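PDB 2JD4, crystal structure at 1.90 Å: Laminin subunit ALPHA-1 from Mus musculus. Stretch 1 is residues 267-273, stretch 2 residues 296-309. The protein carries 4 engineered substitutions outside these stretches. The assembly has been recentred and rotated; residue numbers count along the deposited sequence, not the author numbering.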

# COMPACT_ATOMS: atom_id res chain seq x y z
N ARG A 267 -2.27 27.65 19.05
CA ARG A 267 -1.86 26.24 19.10
C ARG A 267 -2.08 25.56 20.45
O ARG A 267 -1.70 26.09 21.49
CB ARG A 267 -0.38 26.12 18.70
CG ARG A 267 0.17 24.69 18.80
CD ARG A 267 1.63 24.64 18.39
NE ARG A 267 1.82 25.04 17.00
CZ ARG A 267 3.00 25.17 16.41
NH1 ARG A 267 4.12 24.93 17.09
NH2 ARG A 267 3.07 25.56 15.15
N ILE A 268 -2.69 24.38 20.40
CA ILE A 268 -2.94 23.56 21.58
C ILE A 268 -2.05 22.33 21.36
O ILE A 268 -2.10 21.71 20.30
CB ILE A 268 -4.42 23.12 21.65
CG1 ILE A 268 -5.32 24.36 21.65
CG2 ILE A 268 -4.67 22.28 22.89
CD1 ILE A 268 -6.80 24.06 21.57
N THR A 269 -1.25 21.97 22.36
CA THR A 269 -0.33 20.85 22.21
C THR A 269 -0.32 19.77 23.30
O THR A 269 -0.21 20.07 24.49
CB THR A 269 1.12 21.37 22.08
OG1 THR A 269 1.22 22.17 20.90
CG2 THR A 269 2.12 20.22 22.01
N ALA A 270 -0.43 18.51 22.87
CA ALA A 270 -0.38 17.36 23.77
C ALA A 270 0.98 16.71 23.53
O ALA A 270 1.31 16.35 22.40
CB ALA A 270 -1.50 16.38 23.44
N THR A 271 1.77 16.56 24.59
CA THR A 271 3.11 16.00 24.46
C THR A 271 3.33 14.69 25.21
O THR A 271 3.03 14.58 26.40
CB THR A 271 4.17 17.02 24.95
OG1 THR A 271 4.12 18.19 24.12
CG2 THR A 271 5.56 16.43 24.91
N TYR A 272 3.87 13.69 24.50
CA TYR A 272 4.15 12.38 25.10
C TYR A 272 5.66 12.13 25.17
O TYR A 272 6.33 12.05 24.14
CB TYR A 272 3.52 11.25 24.29
CG TYR A 272 3.96 9.87 24.76
CD1 TYR A 272 3.59 9.40 26.02
CD2 TYR A 272 4.79 9.08 23.97
CE1 TYR A 272 4.03 8.16 26.49
CE2 TYR A 272 5.24 7.83 24.43
CZ TYR A 272 4.86 7.38 25.69
OH TYR A 272 5.30 6.16 26.14
N GLN A 273 6.18 12.01 26.38
CA GLN A 273 7.61 11.74 26.55
C GLN A 273 7.81 10.42 27.28
O GLN A 273 7.36 10.26 28.42
CB GLN A 273 8.28 12.87 27.33
CG GLN A 273 9.76 12.62 27.60
CD GLN A 273 10.49 13.87 28.04
OE1 GLN A 273 10.12 14.51 29.02
NE2 GLN A 273 11.54 14.23 27.31
N ARG A 296 -11.46 19.04 23.30
CA ARG A 296 -10.53 18.06 23.84
C ARG A 296 -9.56 17.48 22.82
O ARG A 296 -9.91 17.24 21.67
CB ARG A 296 -11.30 16.92 24.51
CG ARG A 296 -10.40 15.85 25.11
CD ARG A 296 -11.20 14.82 25.88
NE ARG A 296 -12.00 15.44 26.93
CZ ARG A 296 -12.70 14.77 27.84
NH1 ARG A 296 -12.71 13.44 27.83
NH2 ARG A 296 -13.40 15.42 28.75
N ILE A 297 -8.32 17.27 23.27
CA ILE A 297 -7.25 16.72 22.45
C ILE A 297 -6.56 15.61 23.25
O ILE A 297 -5.99 15.86 24.31
CB ILE A 297 -6.22 17.81 22.09
CG1 ILE A 297 -6.83 18.75 21.05
CG2 ILE A 297 -4.94 17.20 21.58
CD1 ILE A 297 -5.97 19.96 20.75
N VAL A 298 -6.61 14.38 22.73
CA VAL A 298 -6.00 13.25 23.41
C VAL A 298 -4.98 12.50 22.55
O VAL A 298 -5.28 12.07 21.43
CB VAL A 298 -7.08 12.23 23.86
CG1 VAL A 298 -6.44 11.07 24.60
CG2 VAL A 298 -8.11 12.93 24.76
N LEU A 299 -3.77 12.34 23.09
CA LEU A 299 -2.68 11.63 22.42
C LEU A 299 -2.36 10.37 23.23
O LEU A 299 -2.11 10.44 24.44
CB LEU A 299 -1.43 12.50 22.33
CG LEU A 299 -0.18 11.77 21.80
CD1 LEU A 299 -0.46 11.19 20.43
CD2 LEU A 299 1.01 12.73 21.76
N THR A 300 -2.37 9.22 22.57
CA THR A 300 -2.09 7.96 23.24
C THR A 300 -1.00 7.19 22.49
O THR A 300 -1.15 6.88 21.30
CB THR A 300 -3.36 7.10 23.32
OG1 THR A 300 -4.42 7.86 23.91
CG2 THR A 300 -3.10 5.85 24.16
N VAL A 301 0.09 6.90 23.19
CA VAL A 301 1.20 6.15 22.60
C VAL A 301 1.45 4.89 23.43
O VAL A 301 1.68 4.97 24.64
CB VAL A 301 2.50 6.99 22.57
CG1 VAL A 301 3.60 6.20 21.88
CG2 VAL A 301 2.26 8.30 21.84
N ASP A 302 1.38 3.74 22.76
CA ASP A 302 1.57 2.46 23.43
C ASP A 302 0.66 2.34 24.66
O ASP A 302 1.05 1.78 25.68
CB ASP A 302 3.03 2.26 23.84
CG ASP A 302 3.96 2.13 22.64
OD1 ASP A 302 3.51 1.62 21.59
OD2 ASP A 302 5.14 2.52 22.75
N GLY A 303 -0.55 2.88 24.55
CA GLY A 303 -1.49 2.80 25.66
C GLY A 303 -1.42 3.94 26.67
O GLY A 303 -2.32 4.08 27.50
N ASN A 304 -0.37 4.75 26.59
CA ASN A 304 -0.20 5.88 27.50
C ASN A 304 -0.87 7.13 26.94
O ASN A 304 -0.52 7.60 25.85
CB ASN A 304 1.30 6.14 27.71
CG ASN A 304 2.04 4.90 28.17
OD1 ASN A 304 1.92 4.48 29.33
ND2 ASN A 304 2.80 4.30 27.27
N SER A 305 -1.84 7.67 27.68
CA SER A 305 -2.57 8.85 27.24
C SER A 305 -2.13 10.16 27.88
O SER A 305 -1.66 10.18 29.01
CB SER A 305 -4.07 8.67 27.49
OG SER A 305 -4.62 7.66 26.66
N VAL A 306 -2.28 11.24 27.12
CA VAL A 306 -1.94 12.59 27.57
C VAL A 306 -2.90 13.53 26.84
O VAL A 306 -3.01 13.48 25.62
CB VAL A 306 -0.50 12.97 27.18
CG1 VAL A 306 -0.20 14.38 27.64
CG2 VAL A 306 0.48 12.00 27.81
N ARG A 307 -3.60 14.37 27.59
CA ARG A 307 -4.56 15.27 26.96
C ARG A 307 -4.48 16.73 27.39
O ARG A 307 -3.76 17.09 28.32
CB ARG A 307 -5.98 14.75 27.21
CG ARG A 307 -6.40 14.72 28.67
CD ARG A 307 -7.49 13.69 28.88
NE ARG A 307 -6.98 12.33 28.67
CZ ARG A 307 -7.74 11.25 28.54
NH1 ARG A 307 -9.06 11.35 28.60
NH2 ARG A 307 -7.18 10.06 28.37
N ALA A 308 -5.23 17.56 26.67
CA ALA A 308 -5.29 18.99 26.93
C ALA A 308 -6.68 19.48 26.57
O ALA A 308 -7.21 19.13 25.51
CB ALA A 308 -4.24 19.72 26.10
N GLU A 309 -7.29 20.27 27.45
CA GLU A 309 -8.63 20.79 27.22
C GLU A 309 -8.66 22.31 27.35
O GLU A 309 -7.84 23.01 26.76
CB GLU A 309 -9.61 20.16 28.21
CG GLU A 309 -9.68 18.64 28.12
CD GLU A 309 -10.46 18.02 29.26
OE1 GLU A 309 -10.07 18.24 30.43
OE2 GLU A 309 -11.45 17.32 28.99

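Residues 296-309 form a β-hairpin that packs against the strand of stretch 1, which ends at Tyr272, through side chains, with no clear hydrogen bond between the two stretches. The strand of stretch 1 runs nearly parallel to the first hairpin strand (19° between their directions) and roughly antiparallel to the second (160°), their axes approaching to 7.2 and 6.2 Å.

At the start of the hairpin, Arg296 points away from the contact and its NH2 forms a salt bridge with OE2 of Glu309 (2.7 Å), tying the two ends of the hairpin together. Ile297 turns toward the strand of stretch 1, its CD1 lying 3.4 Å from CG2 of Ile268 and its CG2 4.0 Å from CB of Ala270. The alternation of the strand then sends Val298 away and brings Leu299 inward. Ala270 CB lies 4.0 Å from Leu299 CB; CD2 of Leu299 also lies 3.9 Å from CB of Tyr272. Thr300 faces away, and its OG1 is hydrogen-bonded to OG of Ser305 (2.8 Å) across the hairpin.

Val301 covers one face of the Tyr272 ring in a CH-π contact, its CB 3.7 Å from the ring centroid and 25° off the normal. A type I' turn from Val301 to Asn304 follows, with Gly303 at backbone angles that favour glycine. Asn304 ND2 donates a hydrogen bond to Val301 O (2.9 Å), which holds the amide near the turn, and also lies 3.3 Å from Tyr272 OH.

On the return strand, Val306 places CG2 at the edge of the Tyr272 ring, 4.4 Å from its CD1, while CG1 approaches Thr271 O at 3.5 Å. Arg307 points away. Ala308 completes the apolar contact, its CB 4.1 Å from CG2 of Ile268.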